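Local coordinates for protein carboxylase (Deinococcus radiodurans, PDB 5H80) that probably catalyses the ATP-dependent carboxylation of biotin held on a carrier protein, serving as the biotin carboxylase domain of a single-chain carboxylase, at residues V240-D245 / G300-L305; T250-R255 / E330-D335; E324-E329 / A368-V373. One frame throughout, in Å; residues are numbered along the deposited sequence. Where two conformers were deposited one is given.

Contact 1 (V240-D245 / G300-L305); sequences VQVAGD and GTFEFL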
# COMPACT_ATOMS: atom_id res chain seq x y z
N VAL A 240 -12.34 4.63 18.89
CA VAL A 240 -11.12 3.90 19.29
C VAL A 240 -11.19 2.47 18.87
O VAL A 240 -12.14 1.79 19.15
CB VAL A 240 -10.85 3.98 20.84
CG1 VAL A 240 -9.74 3.08 21.17
CG2 VAL A 240 -10.65 5.39 21.33
N GLN A 241 -10.16 1.96 18.14
CA GLN A 241 -10.07 0.56 17.79
C GLN A 241 -9.50 -0.27 18.92
O GLN A 241 -8.33 0.01 19.37
CB GLN A 241 -9.10 0.44 16.57
CG GLN A 241 -8.95 -0.95 16.11
CD GLN A 241 -10.25 -1.51 15.41
OE1 GLN A 241 -10.65 -1.04 14.39
NE2 GLN A 241 -10.97 -2.45 16.15
N VAL A 242 -10.33 -1.22 19.38
CA VAL A 242 -9.97 -2.26 20.30
C VAL A 242 -9.82 -3.65 19.75
O VAL A 242 -10.41 -4.09 18.78
CB VAL A 242 -10.91 -2.23 21.53
CG1 VAL A 242 -10.67 -3.37 22.50
CG2 VAL A 242 -10.76 -0.88 22.25
N ALA A 243 -8.96 -4.37 20.43
CA ALA A 243 -8.80 -5.78 20.26
C ALA A 243 -8.64 -6.43 21.60
O ALA A 243 -7.91 -5.94 22.50
CB ALA A 243 -7.51 -6.13 19.37
N GLY A 244 -9.07 -7.67 21.66
CA GLY A 244 -8.92 -8.55 22.84
C GLY A 244 -8.84 -10.01 22.60
O GLY A 244 -9.26 -10.54 21.56
N ASP A 245 -8.32 -10.73 23.57
CA ASP A 245 -8.21 -12.20 23.43
C ASP A 245 -9.04 -12.93 24.48
O ASP A 245 -8.85 -14.12 24.78
CB ASP A 245 -6.77 -12.58 23.40
CG ASP A 245 -6.07 -12.28 24.70
OD1 ASP A 245 -6.73 -11.88 25.77
OD2 ASP A 245 -4.84 -12.30 24.64
N GLY A 300 -13.46 -4.62 18.18
CA GLY A 300 -14.61 -3.81 18.44
C GLY A 300 -14.19 -2.35 18.41
O GLY A 300 -12.94 -2.14 18.58
N THR A 301 -15.11 -1.43 18.17
CA THR A 301 -14.80 -0.03 18.12
C THR A 301 -15.73 0.65 19.18
O THR A 301 -16.88 0.31 19.22
CB THR A 301 -15.04 0.53 16.78
OG1 THR A 301 -14.19 -0.14 15.83
CG2 THR A 301 -14.91 2.05 16.69
N PHE A 302 -15.20 1.64 19.91
CA PHE A 302 -15.92 2.47 20.81
C PHE A 302 -15.91 3.89 20.24
O PHE A 302 -14.81 4.50 20.06
CB PHE A 302 -15.28 2.37 22.16
CG PHE A 302 -15.37 1.04 22.73
CD1 PHE A 302 -16.53 0.69 23.46
CD2 PHE A 302 -14.44 0.04 22.40
CE1 PHE A 302 -16.67 -0.60 23.97
CE2 PHE A 302 -14.62 -1.28 22.86
CZ PHE A 302 -15.72 -1.57 23.67
N GLU A 303 -17.10 4.39 19.96
CA GLU A 303 -17.40 5.68 19.27
C GLU A 303 -17.69 6.80 20.35
O GLU A 303 -18.41 6.55 21.32
CB GLU A 303 -18.47 5.66 18.24
CG GLU A 303 -18.21 4.62 17.19
CD GLU A 303 -19.31 4.61 16.12
OE1 GLU A 303 -20.34 5.31 16.31
OE2 GLU A 303 -19.13 3.93 15.11
N PHE A 304 -17.13 7.96 20.12
CA PHE A 304 -17.36 9.11 20.99
C PHE A 304 -17.61 10.38 20.17
O PHE A 304 -17.14 10.52 19.04
CB PHE A 304 -16.12 9.37 21.87
CG PHE A 304 -15.71 8.25 22.70
CD1 PHE A 304 -16.13 8.11 24.05
CD2 PHE A 304 -14.82 7.25 22.20
CE1 PHE A 304 -15.73 7.13 24.84
CE2 PHE A 304 -14.39 6.17 23.05
CZ PHE A 304 -14.88 6.08 24.37
N LEU A 305 -18.37 11.30 20.77
CA LEU A 305 -18.41 12.69 20.36
C LEU A 305 -17.53 13.48 21.33
O LEU A 305 -17.56 13.29 22.57
CB LEU A 305 -19.84 13.28 20.36
CG LEU A 305 -20.84 12.60 19.40
CD1 LEU A 305 -22.20 13.28 19.57
CD2 LEU A 305 -20.28 12.63 18.01
O HOH W 1 -13.66 -2.74 15.37
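Val240 opens the pairing with Phe302 as an antiparallel hydrogen-bonded pair. Its N donates to Phe302 O over 2.7 Å, and the return bond from Phe302 N to Val240 O measures 3.2 Å. Val240 O is also approached by Thr301 CA at 3.4 Å, in a CA-H...O contact. On the valine's own face of the sheet, its CG2 meets the Phe304 ring at CE2.

Gln241 sits on the opposite face, beside Thr301 in the non-hydrogen-bonded pair. CG runs anti to the backbone N, but the chain bends at chi2 (71°), turning the amide along its own strand toward Val242. There NE2 donates to Val242 O at 3.1 Å. A water accepts from the same NE2 and is hydrogen-bonded to Thr301 OG1, while Gln241 OE1 takes a bond from Arg255 NH1, so both ends of the amide are held.

Val242 pairs with Gly300, its N bonding to Gly300 O at 2.9 Å. Val242 O is gripped twice, by Gly300 N and Gln241 NE2, which arrive over opposite faces of its plane. Val242 CG2 lies obliquely against Phe302 CD2, 3.8 Å away. Helix 277-293 packs on Val240, Val242, Phe302 and Phe304, giving the buried sheet-on-helix layering found in ATP-grasp domains, to whose antiparallel sheet both strands belong.

Contact 2 (T250-R255 / E330-D335); sequences THLWER and EWCGTD. With EDO (1,2-ethanediol), chain G.
Trp331 leads the helix end of 330-335 onto strand 250-255, while Glu330 just before it turns elsewhere, its OE2 pairing with Arg403 and taking a hydrogen bond from O1 of an ethanediol probably left from crystallisation. With CG anti to its backbone N (chi1 -179°), the Trp331 indole reaches over the strand, where its CZ3 corner lies 3.8 Å from Trp253 CB and 3.7 Å from Glu254 O. The two indoles meet obliquely, their planes 60° apart, and neither stacks on the other.

Cys332 follows with its sulfur at the edge of the Trp253 ring, a sulfur-aromatic contact in which SG is 3.6 Å from CE3. The same SG touches Leu252 CB at 4.3 Å. Leu252 and Trp253 both point CB toward the helix; the positive phi of Trp253 (62°) and the backbone bonds of both residues to Gln241 of the neighbouring strand are consistent with an interrupted alternation. A bond from Trp253 N to His251 ND1, 3.0 Å long and in the imidazole plane, braces this kink. In the ATP-grasp fold of this domain the contact thus sets the last turn of helix 325-332 against an outermost strand of the antiparallel sheet.

Gly333, with positive phi, takes the chain out of the helix. Thr334 then places CG2 against Leu252 CG at 4.3 Å. Asp335 caps the next helix, its OD1 accepting from Thr338 N and forming a salt bridge with Arg46.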
# COMPACT_ATOMS: atom_id res chain seq x y z
N THR A 250 -6.25 -4.55 24.25
CA THR A 250 -5.37 -3.55 23.71
C THR A 250 -6.09 -2.67 22.70
O THR A 250 -7.34 -2.77 22.52
CB THR A 250 -4.12 -4.22 23.14
OG1 THR A 250 -3.07 -3.27 22.96
CG2 THR A 250 -4.45 -4.88 21.79
N HIS A 251 -5.35 -1.77 22.06
CA HIS A 251 -5.87 -0.75 21.22
C HIS A 251 -4.91 -0.50 20.03
O HIS A 251 -3.72 -0.78 20.10
CB HIS A 251 -6.21 0.51 21.93
CG HIS A 251 -5.00 1.32 22.36
ND1 HIS A 251 -4.33 2.19 21.55
CD2 HIS A 251 -4.28 1.27 23.51
CE1 HIS A 251 -3.31 2.74 22.22
NE2 HIS A 251 -3.22 2.13 23.36
N LEU A 252 -5.50 -0.03 18.98
CA LEU A 252 -4.78 0.56 17.77
C LEU A 252 -5.10 2.07 17.63
O LEU A 252 -5.35 2.57 16.51
CB LEU A 252 -4.99 -0.24 16.47
CG LEU A 252 -4.33 -1.58 16.30
CD1 LEU A 252 -2.81 -1.49 16.56
CD2 LEU A 252 -5.03 -2.51 17.19
N TRP A 253 -5.18 2.82 18.76
CA TRP A 253 -5.41 4.23 18.79
C TRP A 253 -6.77 4.59 18.16
O TRP A 253 -7.70 3.77 18.18
CB TRP A 253 -4.20 5.04 18.12
CG TRP A 253 -2.91 4.74 18.92
CD1 TRP A 253 -2.44 5.39 20.02
CD2 TRP A 253 -1.91 3.80 18.55
NE1 TRP A 253 -1.23 4.87 20.39
CE2 TRP A 253 -0.89 3.87 19.52
CE3 TRP A 253 -1.82 2.83 17.50
CZ2 TRP A 253 0.28 3.06 19.44
CZ3 TRP A 253 -0.65 1.98 17.47
CH2 TRP A 253 0.36 2.17 18.37
N GLU A 254 -6.86 5.74 17.52
CA GLU A 254 -8.09 6.33 17.12
C GLU A 254 -8.29 6.54 15.66
O GLU A 254 -7.33 6.66 14.86
CB GLU A 254 -8.36 7.63 17.87
CG GLU A 254 -7.79 8.95 17.41
CD GLU A 254 -6.25 9.05 17.45
OE1 GLU A 254 -5.64 8.22 18.13
OE2 GLU A 254 -5.80 10.01 16.82
N ARG A 255 -9.53 6.89 15.30
CA ARG A 255 -9.91 7.38 13.95
C ARG A 255 -10.93 8.47 14.10
O ARG A 255 -11.67 8.48 15.12
CB ARG A 255 -10.59 6.29 13.10
CG ARG A 255 -9.79 5.13 12.64
CD ARG A 255 -10.57 4.02 11.94
NE ARG A 255 -11.54 3.29 12.76
CZ ARG A 255 -11.36 2.10 13.28
NH1 ARG A 255 -10.21 1.40 13.13
NH2 ARG A 255 -12.34 1.56 13.94
N GLU A 330 -3.33 0.97 7.56
CA GLU A 330 -2.24 1.59 6.79
C GLU A 330 -1.42 2.56 7.69
O GLU A 330 -0.14 2.64 7.54
CB GLU A 330 -2.81 2.24 5.55
CG GLU A 330 -3.43 1.36 4.44
CD GLU A 330 -2.57 0.30 4.06
OE1 GLU A 330 -1.39 0.60 3.69
OE2 GLU A 330 -2.93 -0.84 4.21
N TRP A 331 -2.08 3.35 8.54
CA TRP A 331 -1.38 4.15 9.53
C TRP A 331 -0.46 3.30 10.44
O TRP A 331 0.74 3.65 10.62
CB TRP A 331 -2.36 5.00 10.35
CG TRP A 331 -1.73 5.86 11.37
CD1 TRP A 331 -0.51 6.59 11.28
CD2 TRP A 331 -2.23 6.10 12.64
NE1 TRP A 331 -0.29 7.27 12.42
CE2 TRP A 331 -1.36 7.04 13.28
CE3 TRP A 331 -3.44 5.72 13.31
CZ2 TRP A 331 -1.61 7.55 14.53
CZ3 TRP A 331 -3.64 6.17 14.57
CH2 TRP A 331 -2.72 7.10 15.22
N CYS A 332 -0.98 2.23 11.05
CA CYS A 332 -0.32 1.46 12.09
C CYS A 332 0.61 0.38 11.49
O CYS A 332 1.46 -0.16 12.19
CB CYS A 332 -1.32 0.82 13.04
SG CYS A 332 -2.26 2.03 14.06
N GLY A 333 0.43 0.01 10.21
CA GLY A 333 1.09 -1.15 9.60
C GLY A 333 0.73 -2.43 10.26
O GLY A 333 1.57 -3.04 10.97
N THR A 334 -0.58 -2.76 10.23
CA THR A 334 -1.07 -3.92 10.90
C THR A 334 -2.20 -4.45 9.98
O THR A 334 -2.91 -3.63 9.36
CB THR A 334 -1.61 -3.58 12.34
OG1 THR A 334 -1.78 -4.73 13.10
CG2 THR A 334 -2.96 -2.92 12.45
N ASP A 335 -2.35 -5.75 9.97
CA ASP A 335 -3.51 -6.43 9.35
C ASP A 335 -4.57 -6.81 10.47
O ASP A 335 -4.36 -7.83 11.26
CB ASP A 335 -3.05 -7.66 8.67
CG ASP A 335 -4.11 -8.33 7.79
OD1 ASP A 335 -5.35 -8.27 8.16
OD2 ASP A 335 -3.76 -8.88 6.70
C1 EDO G . -2.59 -4.03 5.12
O1 EDO G . -1.76 -2.91 5.51
C2 EDO G . -2.65 -5.15 6.12
O2 EDO G . -1.25 -5.46 6.32

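Contact 3 (E324-E329 / A368-V373); sequences EHTVTE and AVQARV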
# COMPACT_ATOMS: atom_id res chain seq x y z
N GLU A 324 -14.11 1.43 8.11
CA GLU A 324 -12.92 2.23 8.20
C GLU A 324 -11.69 1.55 8.86
O GLU A 324 -10.78 2.29 9.24
CB GLU A 324 -13.23 3.59 8.79
CG GLU A 324 -13.73 3.62 10.15
CD GLU A 324 -15.24 3.40 10.34
OE1 GLU A 324 -15.90 2.79 9.47
OE2 GLU A 324 -15.75 3.86 11.40
N HIS A 325 -11.71 0.19 9.10
CA HIS A 325 -10.64 -0.50 9.78
C HIS A 325 -9.39 -0.30 8.84
O HIS A 325 -8.29 -0.19 9.40
CB HIS A 325 -10.91 -1.99 9.92
CG HIS A 325 -10.83 -2.75 8.61
ND1 HIS A 325 -11.83 -2.80 7.68
CD2 HIS A 325 -9.78 -3.44 8.06
CE1 HIS A 325 -11.45 -3.53 6.62
NE2 HIS A 325 -10.21 -3.93 6.83
N THR A 326 -9.69 -0.13 7.55
CA THR A 326 -8.55 0.09 6.57
C THR A 326 -7.55 1.24 6.92
O THR A 326 -6.26 1.11 6.75
CB THR A 326 -9.08 0.41 5.21
OG1 THR A 326 -9.88 1.57 5.37
CG2 THR A 326 -9.92 -0.77 4.64
N VAL A 327 -8.03 2.38 7.35
CA VAL A 327 -7.11 3.53 7.68
C VAL A 327 -6.14 3.27 8.83
O VAL A 327 -4.97 3.67 8.79
CB VAL A 327 -7.81 4.89 7.92
CG1 VAL A 327 -8.08 5.63 6.64
CG2 VAL A 327 -9.11 4.75 8.70
N THR A 328 -6.62 2.57 9.86
CA THR A 328 -5.83 2.17 10.94
C THR A 328 -4.79 1.20 10.49
O THR A 328 -3.65 1.30 10.88
CB THR A 328 -6.73 1.47 11.99
OG1 THR A 328 -7.66 2.43 12.51
CG2 THR A 328 -5.97 0.86 13.12
N GLU A 329 -5.21 0.25 9.66
CA GLU A 329 -4.25 -0.73 9.06
C GLU A 329 -3.09 0.02 8.41
O GLU A 329 -1.93 -0.35 8.63
CB GLU A 329 -5.01 -1.62 8.02
CG GLU A 329 -5.93 -2.63 8.73
CD GLU A 329 -6.41 -3.75 7.77
OE1 GLU A 329 -6.50 -3.50 6.56
OE2 GLU A 329 -6.66 -4.86 8.23
N ALA A 368 -3.06 8.82 7.74
CA ALA A 368 -3.79 8.23 6.56
C ALA A 368 -5.26 8.69 6.57
O ALA A 368 -5.80 9.19 7.63
CB ALA A 368 -3.71 6.74 6.58
N VAL A 369 -5.85 8.66 5.42
CA VAL A 369 -7.27 8.96 5.24
C VAL A 369 -7.89 7.93 4.25
O VAL A 369 -7.31 7.56 3.25
CB VAL A 369 -7.48 10.39 4.77
CG1 VAL A 369 -6.92 10.75 3.37
CG2 VAL A 369 -8.90 10.76 4.59
N GLN A 370 -9.16 7.60 4.50
CA GLN A 370 -9.97 6.82 3.62
C GLN A 370 -11.09 7.65 3.07
O GLN A 370 -11.73 8.42 3.83
CB GLN A 370 -10.61 5.60 4.34
CG GLN A 370 -11.74 4.87 3.53
CD GLN A 370 -12.11 3.54 4.10
OE1 GLN A 370 -11.46 2.52 3.84
NE2 GLN A 370 -13.17 3.48 4.87
N ALA A 371 -11.32 7.58 1.78
CA ALA A 371 -12.51 8.20 1.22
C ALA A 371 -13.45 7.05 0.67
O ALA A 371 -13.00 6.13 0.04
CB ALA A 371 -12.20 9.16 0.17
N ARG A 372 -14.76 7.13 0.99
CA ARG A 372 -15.70 6.18 0.39
C ARG A 372 -16.23 6.70 -1.00
O ARG A 372 -16.94 7.76 -1.10
CB ARG A 372 -16.83 6.08 1.40
CG ARG A 372 -16.38 5.58 2.84
CD ARG A 372 -17.59 5.07 3.70
NE ARG A 372 -17.24 4.83 5.13
CZ ARG A 372 -18.06 4.25 6.03
NH1 ARG A 372 -19.19 3.72 5.64
NH2 ARG A 372 -17.70 4.12 7.29
N VAL A 373 -15.88 5.97 -2.04
CA VAL A 373 -16.40 6.19 -3.41
C VAL A 373 -17.74 5.54 -3.62
O VAL A 373 -17.81 4.29 -3.51
CB VAL A 373 -15.36 5.86 -4.45
CG1 VAL A 373 -15.85 6.23 -5.83
CG2 VAL A 373 -14.03 6.53 -4.08
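Glu324 and Arg372 make the salt bridge of this contact, with Glu324 OE1 3.1 Å from Arg372 NH2. OE1 meets NH2 alone, and the carboxylate and guanidinium planes are turned 41° apart. Each group has a second partner: Glu324 OE2 pairs with Lys265 NZ, and Arg372 NH2 is shared with Glu268 OE2. Arg372 reaches this far with its chain extended from CG to NE.

Deeper in, Gln370 stretches out from strand 367-374 toward the start of helix 325-332. Its OE1 accepts from Thr326 OG1, although the modelled length of 2.4 Å between these two atoms is doubtful. The threonine hydroxyl stands between the backbone N and the carbonyl carbon (chi1 58°), which points it at the amide. On the other side of that amide, NE2 donates to Glu268 OE1 and lies 3.6 Å from Glu324 CA.

Val327 lies beside the Gln370 stem, but it was modelled in two conformers, and the close approach of its CG1 is correspondingly doubtful. Ala368 CB rests 4.0 Å from Val327 O.

Glu268 bonds Gln370 NE2 through OE1 and Arg372 NH2 through OE2, joining the two side chains. Acids and bases thus alternate, Glu324 with Lys265 and Arg372, Arg372 with Glu268, which probably steadies the charges where the ATP-grasp helix meets the five-stranded antiparallel sheet containing strand 367-374, beside an amide with partners at both OE1 and NE2.

How the contacts relate
Strands 236-245 and 249-256 follow each other in the chain and lie side by side in the antiparallel sheet, so contact 2 opens one strand after contact 1. Contact 1 closes first, when 300-305 returns beside 240-245. Contact 2 remains open until 330-335 and therefore crosses it. Contact 3 opens at 324-329, inside contact 2, and closes at 368-373 beyond it: these two cross as well, while contacts 1 and 3 stand in series without touching. Helix 325-332 serves contacts 2 and 3 both. Arg255 ties all three, its NH1 bonding to Gln241 OE1 and Thr328 OG1. Together they link the ATP-grasp sheet, through one helix, to the five-stranded antiparallel sheet that contains strand 367-374.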